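CurH (Lyngbya majuscula, PDB 3KG7) is the dehydratase domain of a curacin polyketide synthase module, which probably removes water from a beta-hydroxyacyl intermediate to leave a carbon-carbon double bond. Local coordinates at residues 209-218 / 252-263. Numbering follows the deposited sequence.
Sequences TRLTPDLFDF and SRVNEQLQTRSY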
# COMPACT_ATOMS: atom_id res chain seq x y z
N THR C 209 -6.80 -19.97 -25.05
CA THR C 209 -6.10 -21.16 -24.61
C THR C 209 -6.97 -22.39 -24.75
O THR C 209 -6.56 -23.50 -24.39
CB THR C 209 -5.66 -21.01 -23.15
OG1 THR C 209 -6.81 -21.11 -22.31
CG2 THR C 209 -4.98 -19.67 -22.92
N ARG C 210 -8.17 -22.20 -25.30
CA ARG C 210 -9.21 -23.23 -25.29
C ARG C 210 -9.12 -24.30 -26.39
O ARG C 210 -9.89 -25.26 -26.37
CB ARG C 210 -10.60 -22.59 -25.30
CG ARG C 210 -10.98 -21.93 -24.00
CD ARG C 210 -12.30 -21.20 -24.11
NE ARG C 210 -12.49 -20.28 -22.99
CZ ARG C 210 -13.53 -19.46 -22.84
NH1 ARG C 210 -14.50 -19.42 -23.74
NH2 ARG C 210 -13.60 -18.65 -21.79
N LEU C 211 -8.20 -24.16 -27.34
CA LEU C 211 -8.11 -25.12 -28.45
C LEU C 211 -6.69 -25.40 -28.94
O LEU C 211 -5.84 -24.50 -29.04
CB LEU C 211 -9.01 -24.71 -29.62
CG LEU C 211 -9.14 -25.62 -30.84
CD1 LEU C 211 -9.78 -26.97 -30.50
CD2 LEU C 211 -9.93 -24.93 -31.95
N THR C 212 -6.47 -26.67 -29.27
CA THR C 212 -5.21 -27.17 -29.79
C THR C 212 -5.61 -28.17 -30.88
O THR C 212 -6.66 -28.80 -30.76
CB THR C 212 -4.42 -27.91 -28.69
OG1 THR C 212 -4.73 -27.36 -27.41
CG2 THR C 212 -2.93 -27.81 -28.93
N PRO C 213 -4.78 -28.32 -31.94
CA PRO C 213 -4.99 -29.34 -32.99
C PRO C 213 -5.43 -30.72 -32.46
O PRO C 213 -6.16 -31.44 -33.15
CB PRO C 213 -3.60 -29.45 -33.63
CG PRO C 213 -3.01 -28.11 -33.48
CD PRO C 213 -3.60 -27.48 -32.24
N ASP C 214 -4.99 -31.05 -31.25
CA ASP C 214 -5.22 -32.36 -30.64
C ASP C 214 -6.00 -32.26 -29.33
O ASP C 214 -5.61 -32.87 -28.32
CB ASP C 214 -3.87 -33.04 -30.40
CG ASP C 214 -2.97 -32.24 -29.46
OD1 ASP C 214 -2.67 -31.07 -29.75
OD2 ASP C 214 -2.58 -32.81 -28.41
N LEU C 215 -7.10 -31.52 -29.33
CA LEU C 215 -7.90 -31.32 -28.12
C LEU C 215 -8.76 -32.54 -27.75
O LEU C 215 -9.17 -32.69 -26.60
CB LEU C 215 -8.76 -30.05 -28.23
CG LEU C 215 -9.22 -29.40 -26.92
CD1 LEU C 215 -8.18 -28.38 -26.42
CD2 LEU C 215 -10.58 -28.74 -27.09
N PHE C 216 -9.00 -33.41 -28.72
CA PHE C 216 -9.73 -34.67 -28.48
C PHE C 216 -8.83 -35.73 -27.83
O PHE C 216 -9.27 -36.84 -27.55
CB PHE C 216 -10.33 -35.20 -29.79
CG PHE C 216 -11.39 -34.31 -30.38
CD1 PHE C 216 -11.05 -33.27 -31.24
CD2 PHE C 216 -12.73 -34.51 -30.08
CE1 PHE C 216 -12.03 -32.44 -31.79
CE2 PHE C 216 -13.72 -33.69 -30.62
CZ PHE C 216 -13.37 -32.65 -31.48
N ASP C 217 -7.57 -35.35 -27.59
CA ASP C 217 -6.54 -36.27 -27.10
C ASP C 217 -6.38 -36.16 -25.59
O ASP C 217 -6.08 -37.16 -24.92
CB ASP C 217 -5.20 -35.94 -27.78
CG ASP C 217 -4.39 -37.17 -28.13
OD1 ASP C 217 -4.36 -38.13 -27.33
OD2 ASP C 217 -3.76 -37.16 -29.21
N PHE C 218 -6.59 -34.95 -25.07
CA PHE C 218 -6.53 -34.65 -23.63
C PHE C 218 -7.43 -35.63 -22.85
O PHE C 218 -8.61 -35.35 -22.65
CB PHE C 218 -6.99 -33.20 -23.38
CG PHE C 218 -6.05 -32.13 -23.90
CD1 PHE C 218 -5.56 -31.14 -23.05
CD2 PHE C 218 -5.68 -32.08 -25.25
CE1 PHE C 218 -4.71 -30.14 -23.52
CE2 PHE C 218 -4.82 -31.08 -25.73
CZ PHE C 218 -4.34 -30.11 -24.87
N SER C 252 0.16 -29.90 -29.27
CA SER C 252 0.73 -29.73 -27.93
C SER C 252 1.85 -30.73 -27.65
O SER C 252 1.73 -31.91 -27.95
CB SER C 252 -0.37 -29.84 -26.86
OG SER C 252 -1.13 -31.02 -27.03
N ARG C 253 2.94 -30.22 -27.08
CA ARG C 253 4.05 -31.07 -26.64
C ARG C 253 3.74 -31.68 -25.29
O ARG C 253 3.37 -30.99 -24.34
CB ARG C 253 5.36 -30.29 -26.61
CG ARG C 253 5.87 -29.85 -28.00
CD ARG C 253 7.19 -29.07 -27.94
NE ARG C 253 7.24 -28.16 -26.80
CZ ARG C 253 6.59 -27.00 -26.72
NH1 ARG C 253 5.82 -26.59 -27.72
NH2 ARG C 253 6.71 -26.25 -25.63
N VAL C 254 3.91 -33.00 -25.21
CA VAL C 254 3.57 -33.76 -24.02
C VAL C 254 4.86 -34.22 -23.35
O VAL C 254 5.55 -35.11 -23.86
CB VAL C 254 2.69 -34.99 -24.38
CG1 VAL C 254 2.37 -35.82 -23.13
CG2 VAL C 254 1.41 -34.55 -25.07
N ASN C 255 5.20 -33.59 -22.23
CA ASN C 255 6.23 -34.13 -21.36
C ASN C 255 5.62 -35.29 -20.57
O ASN C 255 4.51 -35.17 -20.02
CB ASN C 255 6.80 -33.06 -20.41
CG ASN C 255 8.11 -33.53 -19.75
OD1 ASN C 255 8.18 -34.74 -19.19
ND2 ASN C 255 9.12 -32.53 -19.75
N GLU C 256 6.33 -36.41 -20.52
CA GLU C 256 5.82 -37.61 -19.87
C GLU C 256 6.33 -37.70 -18.44
O GLU C 256 5.54 -37.72 -17.49
CB GLU C 256 6.23 -38.86 -20.66
CG GLU C 256 5.88 -38.82 -22.15
CD GLU C 256 4.49 -39.36 -22.46
OE1 GLU C 256 4.40 -40.31 -23.27
OE2 GLU C 256 3.49 -38.85 -21.89
N GLN C 257 7.66 -37.73 -18.29
CA GLN C 257 8.32 -37.92 -17.00
C GLN C 257 8.00 -36.80 -16.00
O GLN C 257 7.90 -37.04 -14.79
CB GLN C 257 9.84 -38.05 -17.19
CG GLN C 257 10.27 -38.85 -18.44
CD GLN C 257 10.21 -40.39 -18.25
OE1 GLN C 257 10.36 -40.88 -17.11
NE2 GLN C 257 10.01 -41.15 -19.39
N LEU C 258 7.84 -35.58 -16.51
CA LEU C 258 7.43 -34.43 -15.68
C LEU C 258 5.97 -34.02 -15.91
O LEU C 258 5.50 -33.02 -15.35
CB LEU C 258 8.38 -33.24 -15.88
CG LEU C 258 9.70 -33.30 -15.08
CD1 LEU C 258 10.86 -32.64 -15.84
CD2 LEU C 258 9.54 -32.69 -13.67
N GLN C 259 5.27 -34.81 -16.73
CA GLN C 259 3.80 -34.79 -16.87
C GLN C 259 3.15 -33.41 -17.05
O GLN C 259 2.50 -32.89 -16.14
CB GLN C 259 3.15 -35.54 -15.70
CG GLN C 259 1.75 -36.09 -15.98
CD GLN C 259 1.73 -37.26 -16.95
OE1 GLN C 259 2.72 -37.98 -17.11
NE2 GLN C 259 0.60 -37.46 -17.61
N THR C 260 3.34 -32.83 -18.24
CA THR C 260 2.76 -31.53 -18.60
C THR C 260 2.47 -31.49 -20.09
O THR C 260 3.21 -32.07 -20.88
CB THR C 260 3.74 -30.36 -18.30
OG1 THR C 260 4.95 -30.53 -19.05
CG2 THR C 260 4.07 -30.26 -16.82
N ARG C 261 1.38 -30.81 -20.47
CA ARG C 261 1.13 -30.51 -21.89
C ARG C 261 1.40 -29.03 -22.12
O ARG C 261 0.89 -28.20 -21.37
CB ARG C 261 -0.31 -30.82 -22.29
CG ARG C 261 -0.71 -32.27 -22.19
CD ARG C 261 -2.11 -32.47 -22.74
NE ARG C 261 -2.12 -32.57 -24.20
CZ ARG C 261 -2.09 -33.71 -24.88
NH1 ARG C 261 -2.05 -34.88 -24.24
NH2 ARG C 261 -2.09 -33.70 -26.20
N SER C 262 2.18 -28.70 -23.14
CA SER C 262 2.51 -27.31 -23.43
C SER C 262 2.25 -26.95 -24.89
O SER C 262 2.42 -27.79 -25.78
CB SER C 262 3.97 -27.01 -23.10
OG SER C 262 4.40 -27.74 -21.96
N TYR C 263 1.86 -25.70 -25.12
CA TYR C 263 1.61 -25.21 -26.49
C TYR C 263 1.75 -23.70 -26.67
O TYR C 263 1.99 -22.96 -25.71
CB TYR C 263 0.27 -25.73 -27.05
CG TYR C 263 -0.96 -25.51 -26.20
CD1 TYR C 263 -1.26 -26.35 -25.12
CD2 TYR C 263 -1.86 -24.47 -26.48
CE1 TYR C 263 -2.40 -26.15 -24.33
CE2 TYR C 263 -3.00 -24.26 -25.70
CZ TYR C 263 -3.27 -25.10 -24.63
OH TYR C 263 -4.39 -24.89 -23.86
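Tyr263 and Arg261, on one strand of a beta hairpin in the C-terminal half of the double hotdog, and Ser252, just ahead of the other strand (253-255), hold the irregular loop 209-218 that follows helix 202-207. Tyr263 gives its phenol hydrogen to the backbone oxygen of Thr209, with OH to O 2.6 Å, meeting a lone pair in the carbonyl plane at a C=O...O angle of 144°. Thr212 OG1 lies 3.8 Å above the plane of the Tyr263 ring, near its centre, while Thr212 CG2 packs on Ser252. Further along the loop, Asp214 faces both strands. Asp214 OD1 accepts a nearly straight bond from Ser252 N at 3.1 Å, and its OD2 forms a salt bridge with Arg261 NH2, approaching the guanidinium at its edge. Arg261 NH2 also donates to Ser252 OG at 3.0 Å, so serine, aspartate and arginine make one polar cluster. A bend at chi3 (81°) turns the arginine end across Phe218: Arg261 CD makes a CH-pi contact, Arg261 NE sits over the ring centre, and Arg261 CZ lies 4.1 Å from the Phe218 centroid in a cation-pi contact. Val254 CG2 packs on the other guanidinium face, which leaves the group sandwiched between aliphatic and aromatic carbon. A serine in place of Phe218 would probably strip one face of this guanidinium of its aromatic cover and let it swing away from Asp214. Beyond the contact, Phe218 and Tyr263 meet Trp226 and Phe281, respectively, edge-to-face. The arrangement ties a connecting loop to neighbouring antiparallel strands of the double hotdog fold of this polyketide synthase dehydratase.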